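Local structure of CDA peptide synthetase I (Streptomyces coelicolor, 5DU9) at residues 119-124 with 139-144; 309-314 with 346-351; 407-412 with 423-428. The protein belongs to the peptide synthetases, and the part modelled is a condensation domain with the two-lobed fold of the CoA-dependent acyltransferase superfamily. The protein carries 1 engineered substitution. One frame throughout, in Å; residues are numbered along the deposited sequence.

Contact 1 of 3, residues 119-124 with 139-144; sequences QRWMDR and SHALFT
F143 brings the rim of its ring up to W121, forming an offset edge-to-face pair with the five-membered part of the indole. The centroids of the F143 ring and the W121 five-membered ring are 5.5 Å apart, and the planes stand 77° to each other. The leading atom is F143 CZ, which comes within 3.7 Å of W121 CE3 and is almost as close to CD2. The neighbouring F143 CE1 rests against W121 CB at 3.9 Å, so the phenyl tip touches both the root of the indole and the start of its benzene ring. On the other flank F143 CE2 meets M122 CG at 4.2 Å. Farther along the indole, W121 CZ3 touches A141 CB at 4.0 Å. S139 OG lies near the ring plane at the far edge, but its hydrogen-bonding partner is D125, so it meets the tryptophan as a neighbour in packing alone.

W121 CG is anti to the backbone N (chi1 -163°), and beyond it the indole passes F143, A141 and S139 in turn. These three strand residues alternate with H140 and L142, whose side chains belong to the other side of the sheet, where both touch helix 46-58. Around the contact, W121 also packs on R104 and I106, F143 on I106 and L151, and M122 on Y153, so both flanking strands supply the next shell. No hydrogen bond links the segments; apolar packing holds the helix to the sheet. The axes of 119-124 and 139-144 run antiparallel at 173°, with a closest approach of 10.8 Å. This is the helix-on-sheet packing of a beta-alpha-beta crossover: helix 114-126 joins the adjacent parallel strands 103-107 and 138-146.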
loop_
_atom_site.group_PDB
_atom_site.type_symbol
_atom_site.label_atom_id
_atom_site.label_comp_id
_atom_site.label_asym_id
_atom_site.label_seq_id
_atom_site.Cartn_x
_atom_site.Cartn_y
_atom_site.Cartn_z
ATOM N N GLN A 119 1.464 -15.794 -11.018
ATOM C CA GLN A 119 2.206 -15.248 -9.887
ATOM C C GLN A 119 3.692 -15.190 -10.212
ATOM O O GLN A 119 4.363 -14.202 -9.917
ATOM C CB GLN A 119 1.975 -16.088 -8.626
ATOM C CG GLN A 119 2.700 -15.565 -7.382
ATOM C CD GLN A 119 2.146 -14.236 -6.887
ATOM O OE1 GLN A 119 0.945 -14.101 -6.652
ATOM N NE2 GLN A 119 3.022 -13.253 -6.726
ATOM N N ARG A 120 4.196 -16.256 -10.825
ATOM C CA ARG A 120 5.595 -16.324 -11.219
ATOM C C ARG A 120 5.924 -15.214 -12.217
ATOM O O ARG A 120 6.990 -14.603 -12.144
ATOM C CB ARG A 120 5.916 -17.695 -11.819
ATOM C CG ARG A 120 7.363 -17.854 -12.245
ATOM C CD ARG A 120 7.673 -19.281 -12.666
ATOM N NE ARG A 120 8.994 -19.383 -13.278
ATOM C CZ ARG A 120 9.286 -18.946 -14.499
ATOM N NH1 ARG A 120 8.351 -18.372 -15.245
ATOM N NH2 ARG A 120 10.517 -19.081 -14.975
ATOM N N TRP A 121 5.002 -14.950 -13.137
ATOM C CA TRP A 121 5.198 -13.896 -14.130
ATOM C C TRP A 121 5.270 -12.528 -13.465
ATOM O O TRP A 121 6.131 -11.706 -13.795
ATOM C CB TRP A 121 4.069 -13.910 -15.166
ATOM C CG TRP A 121 4.400 -13.140 -16.410
ATOM C CD1 TRP A 121 4.841 -13.651 -17.595
ATOM C CD2 TRP A 121 4.324 -11.720 -16.590
ATOM N NE1 TRP A 121 5.042 -12.639 -18.503
ATOM C CE2 TRP A 121 4.737 -11.446 -17.909
ATOM C CE3 TRP A 121 3.951 -10.656 -15.763
ATOM C CZ2 TRP A 121 4.780 -10.151 -18.421
ATOM C CZ3 TRP A 121 4.001 -9.374 -16.275
ATOM C CH2 TRP A 121 4.412 -9.133 -17.590
ATOM N N MET A 122 4.358 -12.285 -12.528
ATOM C CA MET A 122 4.307 -11.008 -11.830
ATOM C C MET A 122 5.552 -10.806 -10.967
ATOM O O MET A 122 6.092 -9.704 -10.895
ATOM C CB MET A 122 3.041 -10.919 -10.973
ATOM C CG MET A 122 1.757 -10.851 -11.789
ATOM S SD MET A 122 0.269 -10.620 -10.796
ATOM C CE MET A 122 0.118 -12.217 -10.007
ATOM N N ASP A 123 6.010 -11.872 -10.320
ATOM C CA ASP A 123 7.209 -11.800 -9.491
ATOM C C ASP A 123 8.438 -11.443 -10.323
ATOM O O ASP A 123 9.281 -10.654 -9.900
ATOM C CB ASP A 123 7.445 -13.126 -8.767
ATOM C CG ASP A 123 6.424 -13.392 -7.680
ATOM O OD1 ASP A 123 5.786 -12.428 -7.209
ATOM O OD2 ASP A 123 6.270 -14.566 -7.290
ATOM N N ARG A 124 8.536 -12.027 -11.510
ATOM C CA ARG A 124 9.661 -11.752 -12.391
ATOM C C ARG A 124 9.572 -10.334 -12.960
ATOM O O ARG A 124 10.586 -9.672 -13.158
ATOM C CB ARG A 124 9.717 -12.790 -13.510
ATOM C CG ARG A 124 10.069 -14.180 -13.000
ATOM C CD ARG A 124 9.876 -15.251 -14.057
ATOM N NE ARG A 124 10.880 -15.169 -15.113
ATOM C CZ ARG A 124 12.081 -15.738 -15.058
ATOM N NH1 ARG A 124 12.451 -16.436 -13.991
ATOM N NH2 ARG A 124 12.924 -15.606 -16.074
ATOM N N SER A 139 3.769 -1.408 -15.690
ATOM C CA SER A 139 3.761 -2.636 -16.464
ATOM C C SER A 139 2.381 -3.263 -16.315
ATOM O O SER A 139 1.888 -3.409 -15.199
ATOM C CB SER A 139 4.858 -3.583 -15.975
ATOM O OG SER A 139 4.880 -4.787 -16.719
ATOM N N HIS A 140 1.764 -3.618 -17.439
ATOM C CA HIS A 140 0.381 -4.082 -17.447
ATOM C C HIS A 140 0.250 -5.408 -18.171
ATOM O O HIS A 140 0.758 -5.575 -19.279
ATOM C CB HIS A 140 -0.524 -3.045 -18.112
ATOM C CG HIS A 140 -0.441 -1.685 -17.493
ATOM N ND1 HIS A 140 -1.450 -1.160 -16.715
ATOM C CD2 HIS A 140 0.532 -0.745 -17.533
ATOM C CE1 HIS A 140 -1.103 0.047 -16.306
ATOM N NE2 HIS A 140 0.096 0.322 -16.786
ATOM N N ALA A 141 -0.440 -6.351 -17.539
ATOM C CA ALA A 141 -0.705 -7.637 -18.170
ATOM C C ALA A 141 -2.090 -8.153 -17.820
ATOM O O ALA A 141 -2.524 -8.073 -16.672
ATOM C CB ALA A 141 0.350 -8.655 -17.762
ATOM N N LEU A 142 -2.777 -8.669 -18.834
ATOM C CA LEU A 142 -4.036 -9.371 -18.652
ATOM C C LEU A 142 -3.777 -10.858 -18.819
ATOM O O LEU A 142 -3.324 -11.293 -19.876
ATOM C CB LEU A 142 -5.085 -8.894 -19.659
ATOM C CG LEU A 142 -6.443 -9.600 -19.589
ATOM C CD1 LEU A 142 -7.180 -9.224 -18.309
ATOM C CD2 LEU A 142 -7.284 -9.281 -20.814
ATOM N N PHE A 143 -4.038 -11.625 -17.768
ATOM C CA PHE A 143 -3.923 -13.076 -17.834
ATOM C C PHE A 143 -5.290 -13.705 -18.064
ATOM O O PHE A 143 -6.270 -13.303 -17.441
ATOM C CB PHE A 143 -3.316 -13.637 -16.549
ATOM C CG PHE A 143 -1.918 -13.168 -16.276
ATOM C CD1 PHE A 143 -0.830 -13.885 -16.745
ATOM C CD2 PHE A 143 -1.690 -12.018 -15.538
ATOM C CE1 PHE A 143 0.457 -13.460 -16.490
ATOM C CE2 PHE A 143 -0.402 -11.590 -15.280
ATOM C CZ PHE A 143 0.671 -12.314 -15.755
ATOM N N THR A 144 -5.348 -14.678 -18.968
ATOM C CA THR A 144 -6.505 -15.559 -19.084
ATOM C C THR A 144 -6.184 -16.832 -18.309
ATOM O O THR A 144 -5.154 -17.461 -18.550
ATOM C CB THR A 144 -6.837 -15.890 -20.550
ATOM O OG1 THR A 144 -7.086 -14.680 -21.275
ATOM C CG2 THR A 144 -8.065 -16.792 -20.638
#

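Contact 2 of 3, residues 309-314 with 346-351. With UM2 ((2S)-2-amino-N-butyl-propanamide), chain E.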
loop_
_atom_site.group_PDB
_atom_site.type_symbol
_atom_site.label_atom_id
_atom_site.label_comp_id
_atom_site.label_asym_id
_atom_site.label_seq_id
_atom_site.Cartn_x
_atom_site.Cartn_y
_atom_site.Cartn_z
ATOM N N VAL A 309 1.963 9.970 -2.679
ATOM C CA VAL A 309 2.016 10.968 -1.608
ATOM C C VAL A 309 1.922 10.351 -0.222
ATOM O O VAL A 309 1.960 11.064 0.774
ATOM C CB VAL A 309 0.881 12.016 -1.738
ATOM C CG1 VAL A 309 1.208 13.018 -2.822
ATOM C CG2 VAL A 309 -0.452 11.343 -2.001
ATOM N N SER A 310 1.817 9.027 -0.155
ATOM C CA SER A 310 1.598 8.357 1.116
ATOM C C SER A 310 2.720 8.614 2.125
ATOM O O SER A 310 3.875 8.868 1.764
ATOM C CB SER A 310 1.430 6.855 0.899
ATOM O OG SER A 310 2.547 6.316 0.230
ATOM N N ASN A 311 2.340 8.544 3.395
ATOM C CA ASN A 311 3.224 8.795 4.517
ATOM C C ASN A 311 3.166 7.590 5.448
ATOM O O ASN A 311 2.186 6.852 5.439
ATOM C CB ASN A 311 2.799 10.079 5.235
ATOM C CG ASN A 311 3.831 10.588 6.222
ATOM O OD1 ASN A 311 5.029 10.327 6.101
ATOM N ND2 ASN A 311 3.366 11.345 7.205
ATOM N N ARG A 312 4.222 7.377 6.219
ATOM C CA ARG A 312 4.249 6.301 7.205
ATOM C C ARG A 312 4.724 6.857 8.532
ATOM O O ARG A 312 5.784 7.471 8.600
ATOM C CB ARG A 312 5.155 5.167 6.744
ATOM C CG ARG A 312 5.347 4.077 7.785
ATOM C CD ARG A 312 5.846 2.794 7.151
ATOM N NE ARG A 312 7.000 3.028 6.292
ATOM C CZ ARG A 312 7.506 2.129 5.454
ATOM N NH1 ARG A 312 6.961 0.922 5.356
ATOM N NH2 ARG A 312 8.557 2.438 4.708
ATOM N N LEU A 313 3.938 6.642 9.583
ATOM C CA LEU A 313 4.254 7.209 10.887
ATOM C C LEU A 313 4.249 6.151 11.979
ATOM O O LEU A 313 3.514 5.170 11.894
ATOM C CB LEU A 313 3.273 8.325 11.229
ATOM C CG LEU A 313 3.520 9.607 10.437
ATOM C CD1 LEU A 313 2.310 10.520 10.511
ATOM C CD2 LEU A 313 4.765 10.328 10.929
ATOM N N PRO A 314 5.083 6.354 13.006
ATOM C CA PRO A 314 5.227 5.373 14.084
ATOM C C PRO A 314 4.139 5.509 15.134
ATOM O O PRO A 314 3.890 6.605 15.634
ATOM C CB PRO A 314 6.591 5.714 14.670
ATOM C CG PRO A 314 6.683 7.192 14.504
ATOM C CD PRO A 314 5.984 7.505 13.203
ATOM N N ARG A 346 6.392 14.320 7.819
ATOM C CA ARG A 346 6.877 13.177 7.057
ATOM C C ARG A 346 7.641 12.191 7.925
ATOM O O ARG A 346 8.502 12.578 8.704
ATOM C CB ARG A 346 7.773 13.653 5.912
ATOM C CG ARG A 346 7.063 14.520 4.879
ATOM C CD ARG A 346 5.945 13.769 4.178
ATOM N NE ARG A 346 6.424 12.529 3.578
ATOM C CZ ARG A 346 5.654 11.636 2.962
ATOM N NH1 ARG A 346 4.344 11.833 2.846
ATOM N NH2 ARG A 346 6.203 10.535 2.465
ATOM N N GLY A 347 7.323 10.910 7.776
ATOM C CA GLY A 347 7.987 9.875 8.545
ATOM C C GLY A 347 9.481 9.869 8.306
ATOM O O GLY A 347 10.277 9.673 9.227
ATOM N N GLU A 348 9.871 10.098 7.059
ATOM C CA GLU A 348 11.285 10.078 6.708
ATOM C C GLU A 348 12.003 11.302 7.275
ATOM O O GLU A 348 13.208 11.266 7.517
ATOM C CB GLU A 348 11.469 9.989 5.187
ATOM C CG GLU A 348 10.955 11.182 4.384
ATOM C CD GLU A 348 9.486 11.094 4.015
ATOM O OE1 GLU A 348 8.767 10.212 4.533
ATOM O OE2 GLU A 348 9.048 11.925 3.190
ATOM N N ASP A 349 11.266 12.384 7.502
ATOM C CA ASP A 349 11.847 13.556 8.151
ATOM C C ASP A 349 12.094 13.285 9.633
ATOM O O ASP A 349 13.131 13.671 10.179
ATOM C CB ASP A 349 10.945 14.780 7.985
ATOM C CG ASP A 349 10.968 15.338 6.575
ATOM O OD1 ASP A 349 11.800 14.885 5.760
ATOM O OD2 ASP A 349 10.158 16.241 6.285
ATOM N N LEU A 350 11.143 12.622 10.285
ATOM C CA LEU A 350 11.302 12.273 11.693
ATOM C C LEU A 350 12.535 11.395 11.872
ATOM O O LEU A 350 13.345 11.625 12.768
ATOM C CB LEU A 350 10.057 11.561 12.226
ATOM C CG LEU A 350 10.125 11.029 13.661
ATOM C CD1 LEU A 350 10.433 12.149 14.648
ATOM C CD2 LEU A 350 8.825 10.328 14.031
ATOM N N ASP A 351 12.681 10.401 11.001
ATOM C CA ASP A 351 13.830 9.502 11.058
ATOM C C ASP A 351 15.143 10.251 10.885
ATOM O O ASP A 351 16.123 9.958 11.567
ATOM C CB ASP A 351 13.715 8.415 9.989
ATOM C CG ASP A 351 12.662 7.381 10.317
ATOM O OD1 ASP A 351 12.187 7.344 11.474
ATOM O OD2 ASP A 351 12.314 6.597 9.412
HETATM C CCH UM2 E . 9.522 7.489 2.161
HETATM C CCI UM2 E . 8.577 7.096 1.041
HETATM C CCJ UM2 E . 8.874 5.705 0.474
HETATM C CCK UM2 E . 8.288 4.574 1.319
HETATM N NCL UM2 E . 6.886 4.286 1.044
HETATM C CCM UM2 E . 6.423 3.036 0.965
HETATM O OCN UM2 E . 7.121 2.084 0.650
HETATM C CCO UM2 E . 4.977 2.824 1.317
HETATM C CCP UM2 E . 4.853 2.582 2.818
HETATM N NCQ UM2 E . 4.453 1.638 0.613
HETATM O O HOH W 1 7.032 8.099 5.285
#
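The carbonyl oxygen of S310 takes hydrogen bonds from both terminal nitrogens of R346: NH2 to S310 O at 2.9 Å (151°), close to the guanidinium plane, and a weak one from NH1 to S310 O at 3.2 Å. NH1 also donates to V309 O at 3.3 Å, approaching from above that carbonyl's plane. The remaining donor, R346 NE, forms a salt bridge with E348 OE2 at 2.7 Å, so the guanidinium is fixed by backbone on one edge and a carboxylate on another. N311 OD1 sits over the centre of one guanidinium face, while on a lone pair in its carbonyl plane it accepts G347 N at 2.9 Å (169°). The amide's other end, N311 ND2, is bonded to F345 O.

Loop residues 309-310 and the start of strand 311-318, which pairs antiparallel with 287-294, thus hold the N-terminal turn of helix 347-354, where R346 is the N-cap residue and G347 offers an N-H. Lacking a side chain, G347 comes close enough for a CA-H...O contact, G347 CA to R312 O at 3.3 Å. P314 CG and L350 CD2 meet tip to tip at 3.8 Å. Towards the (2S)-2-amino-N-butyl-propanamide pocket, water 1 bridges R312 N and E348 OE1, and E348 OE1 lies 3.7 Å from ligand atom CCH. Ligand atom CCP lies over the centre of one face of the R312 guanidinium, whose NH1 is bonded to T363.

Contact 3 of 3, residues 407-412 with 423-428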
loop_
_atom_site.group_PDB
_atom_site.type_symbol
_atom_site.label_atom_id
_atom_site.label_comp_id
_atom_site.label_asym_id
_atom_site.label_seq_id
_atom_site.Cartn_x
_atom_site.Cartn_y
_atom_site.Cartn_z
ATOM N N VAL A 407 -4.496 -11.702 3.858
ATOM C CA VAL A 407 -3.443 -11.201 4.730
ATOM C C VAL A 407 -2.099 -11.513 4.098
ATOM O O VAL A 407 -1.755 -12.678 3.907
ATOM C CB VAL A 407 -3.515 -11.832 6.132
ATOM C CG1 VAL A 407 -2.409 -11.288 7.031
ATOM C CG2 VAL A 407 -4.886 -11.596 6.755
ATOM N N ASP A 408 -1.352 -10.467 3.760
ATOM C CA ASP A 408 -0.023 -10.627 3.181
ATOM C C ASP A 408 1.043 -10.254 4.200
ATOM O O ASP A 408 1.025 -9.151 4.753
ATOM C CB ASP A 408 0.137 -9.762 1.928
ATOM C CG ASP A 408 -0.503 -10.381 0.698
ATOM O OD1 ASP A 408 -1.503 -11.105 0.848
ATOM O OD2 ASP A 408 0.006 -10.151 -0.419
ATOM N N PHE A 409 1.950 -11.187 4.464
ATOM C CA PHE A 409 3.149 -10.895 5.234
ATOM C C PHE A 409 4.285 -10.682 4.252
ATOM O O PHE A 409 4.669 -11.596 3.525
ATOM C CB PHE A 409 3.475 -12.023 6.216
ATOM C CG PHE A 409 2.831 -11.855 7.568
ATOM C CD1 PHE A 409 1.517 -11.436 7.679
ATOM C CD2 PHE A 409 3.539 -12.135 8.728
ATOM C CE1 PHE A 409 0.923 -11.283 8.921
ATOM C CE2 PHE A 409 2.950 -11.981 9.972
ATOM C CZ PHE A 409 1.642 -11.558 10.067
ATOM N N GLU A 410 4.792 -9.457 4.221
ATOM C CA GLU A 410 5.869 -9.076 3.322
ATOM C C GLU A 410 7.145 -8.911 4.128
ATOM O O GLU A 410 7.310 -7.917 4.837
ATOM C CB GLU A 410 5.520 -7.779 2.591
ATOM C CG GLU A 410 4.149 -7.787 1.933
ATOM C CD GLU A 410 3.860 -6.516 1.153
ATOM O OE1 GLU A 410 4.366 -5.445 1.545
ATOM O OE2 GLU A 410 3.119 -6.584 0.148
ATOM N N GLY A 411 8.036 -9.890 4.020
ATOM C CA GLY A 411 9.239 -9.926 4.832
ATOM C C GLY A 411 10.505 -9.597 4.071
ATOM O O GLY A 411 10.691 -10.034 2.934
ATOM N N ASN A 412 11.379 -8.822 4.706
ATOM C CA ASN A 412 12.727 -8.614 4.202
ATOM C C ASN A 412 13.413 -9.976 4.067
ATOM O O ASN A 412 13.469 -10.735 5.033
ATOM C CB ASN A 412 13.512 -7.692 5.137
ATOM C CG ASN A 412 14.935 -7.440 4.660
ATOM O OD1 ASN A 412 15.748 -8.358 4.575
ATOM N ND2 ASN A 412 15.241 -6.188 4.356
ATOM N N VAL A 423 4.506 -19.461 8.744
ATOM C CA VAL A 423 4.308 -19.849 10.136
ATOM C C VAL A 423 3.863 -18.661 10.989
ATOM O O VAL A 423 2.909 -18.763 11.760
ATOM C CB VAL A 423 5.594 -20.460 10.724
ATOM C CG1 VAL A 423 5.442 -20.731 12.205
ATOM C CG2 VAL A 423 5.920 -21.749 10.008
ATOM N N LEU A 424 4.557 -17.538 10.846
ATOM C CA LEU A 424 4.270 -16.338 11.626
ATOM C C LEU A 424 2.864 -15.812 11.369
ATOM O O LEU A 424 2.139 -15.417 12.286
ATOM C CB LEU A 424 5.288 -15.251 11.288
ATOM C CG LEU A 424 5.393 -14.078 12.253
ATOM C CD1 LEU A 424 5.986 -14.532 13.572
ATOM C CD2 LEU A 424 6.238 -12.983 11.632
ATOM N N GLN A 425 2.497 -15.794 10.097
ATOM C CA GLN A 425 1.221 -15.256 9.668
ATOM C C GLN A 425 0.054 -16.105 10.179
ATOM O O GLN A 425 -0.956 -15.562 10.617
ATOM C CB GLN A 425 1.235 -15.137 8.142
ATOM C CG GLN A 425 -0.019 -15.435 7.384
ATOM C CD GLN A 425 0.262 -15.400 5.895
ATOM O OE1 GLN A 425 0.507 -16.431 5.271
ATOM N NE2 GLN A 425 0.276 -14.201 5.329
ATOM N N GLU A 426 0.199 -17.428 10.159
ATOM C CA GLU A 426 -0.841 -18.293 10.704
ATOM C C GLU A 426 -0.949 -18.118 12.221
ATOM O O GLU A 426 -2.051 -18.069 12.771
ATOM C CB GLU A 426 -0.567 -19.757 10.356
ATOM C CG GLU A 426 -1.629 -20.727 10.874
ATOM C CD GLU A 426 -3.033 -20.361 10.425
ATOM O OE1 GLU A 426 -3.284 -20.349 9.201
ATOM O OE2 GLU A 426 -3.884 -20.079 11.296
ATOM N N ARG A 427 0.200 -18.015 12.885
ATOM C CA ARG A 427 0.234 -17.799 14.329
ATOM C C ARG A 427 -0.447 -16.491 14.706
ATOM O O ARG A 427 -1.221 -16.428 15.665
ATOM C CB ARG A 427 1.674 -17.789 14.838
ATOM C CG ARG A 427 1.786 -17.764 16.351
ATOM C CD ARG A 427 3.235 -17.707 16.799
ATOM N NE ARG A 427 4.019 -18.799 16.233
ATOM C CZ ARG A 427 5.342 -18.782 16.091
ATOM N NH1 ARG A 427 6.045 -17.721 16.468
ATOM N NH2 ARG A 427 5.962 -19.827 15.563
ATOM N N PHE A 428 -0.153 -15.440 13.948
ATOM C CA PHE A 428 -0.729 -14.138 14.231
ATOM C C PHE A 428 -2.241 -14.143 14.055
ATOM O O PHE A 428 -2.970 -13.659 14.914
ATOM C CB PHE A 428 -0.121 -13.063 13.333
ATOM C CG PHE A 428 -0.943 -11.816 13.270
ATOM C CD1 PHE A 428 -1.069 -11.001 14.383
ATOM C CD2 PHE A 428 -1.603 -11.465 12.110
ATOM C CE1 PHE A 428 -1.837 -9.864 14.337
ATOM C CE2 PHE A 428 -2.369 -10.321 12.059
ATOM C CZ PHE A 428 -2.486 -9.521 13.176
#
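Q425 lays its CB over the middle of the F409 ring, a CH-pi contact with CB 3.6 Å from the F409 centroid and only 9° off the ring normal. The backbone is pressed close too, since Q425 CA lies 3.7 Å from F409 CZ. CG leaves CB in an unusual, poorly staggered setting (chi1 143°), after which the chain runs extended, sliding past the phenylalanine in the opposite direction. CD comes within 3.9 Å of V407 O. At the tip, NE2 is 2.9 Å from V407 O, yet the angle is too poor for a hydrogen bond; the amide instead donates to R244 O on the neighbouring strand 242-248. NE2 also approaches V407 CG1 at 4.3 Å, so the glutamine runs from above the middle of the F409 ring to V407, two residues earlier on the strand.

Strand 404-411 is an inner strand of the four-stranded mixed sheet, lying between 242-248 and 393-398, and helix 418-437 packs across it, the short segments crossing at 138°. V407 and F409 turn to the helix, whereas D408 between them points away and is hydrogen-bonded to S245. Further side chains of the helix line the rim of the F409 ring. L424 CD2 lies in the plane of that ring, 3.8 Å from F409 CE2, its side chain meeting the phenylalanine at about a right angle. One turn on from L424, F428 CD2 comes equally near F409 CZ, at 3.8 Å, and the F428 ring also forms an edge-to-face pair with F278 of helix 267-283.

How the contacts relate
The three contacts follow one another along the chain without interleaving, and none touches another. Contact 1 belongs to the six-stranded sheet, contact 3 to the four-stranded sheet and contact 2 to the two-stranded pair of 287-294 and 311-318. Contacts 1 and 2 lie on opposite sides of the chain's centre, 31 Å between centres. Contact 3 is 23 Å from each by centres, with nearest atoms about 7 Å from contact 1 and about 8 Å from contact 2. Contact 2 supplies R312 and E348 to the ligand pocket; strand 149-157, beside contact 1, leads to H158, which is hydrogen-bonded to the ligand. The pocket thus draws on residues from different parts of the two-lobed fold.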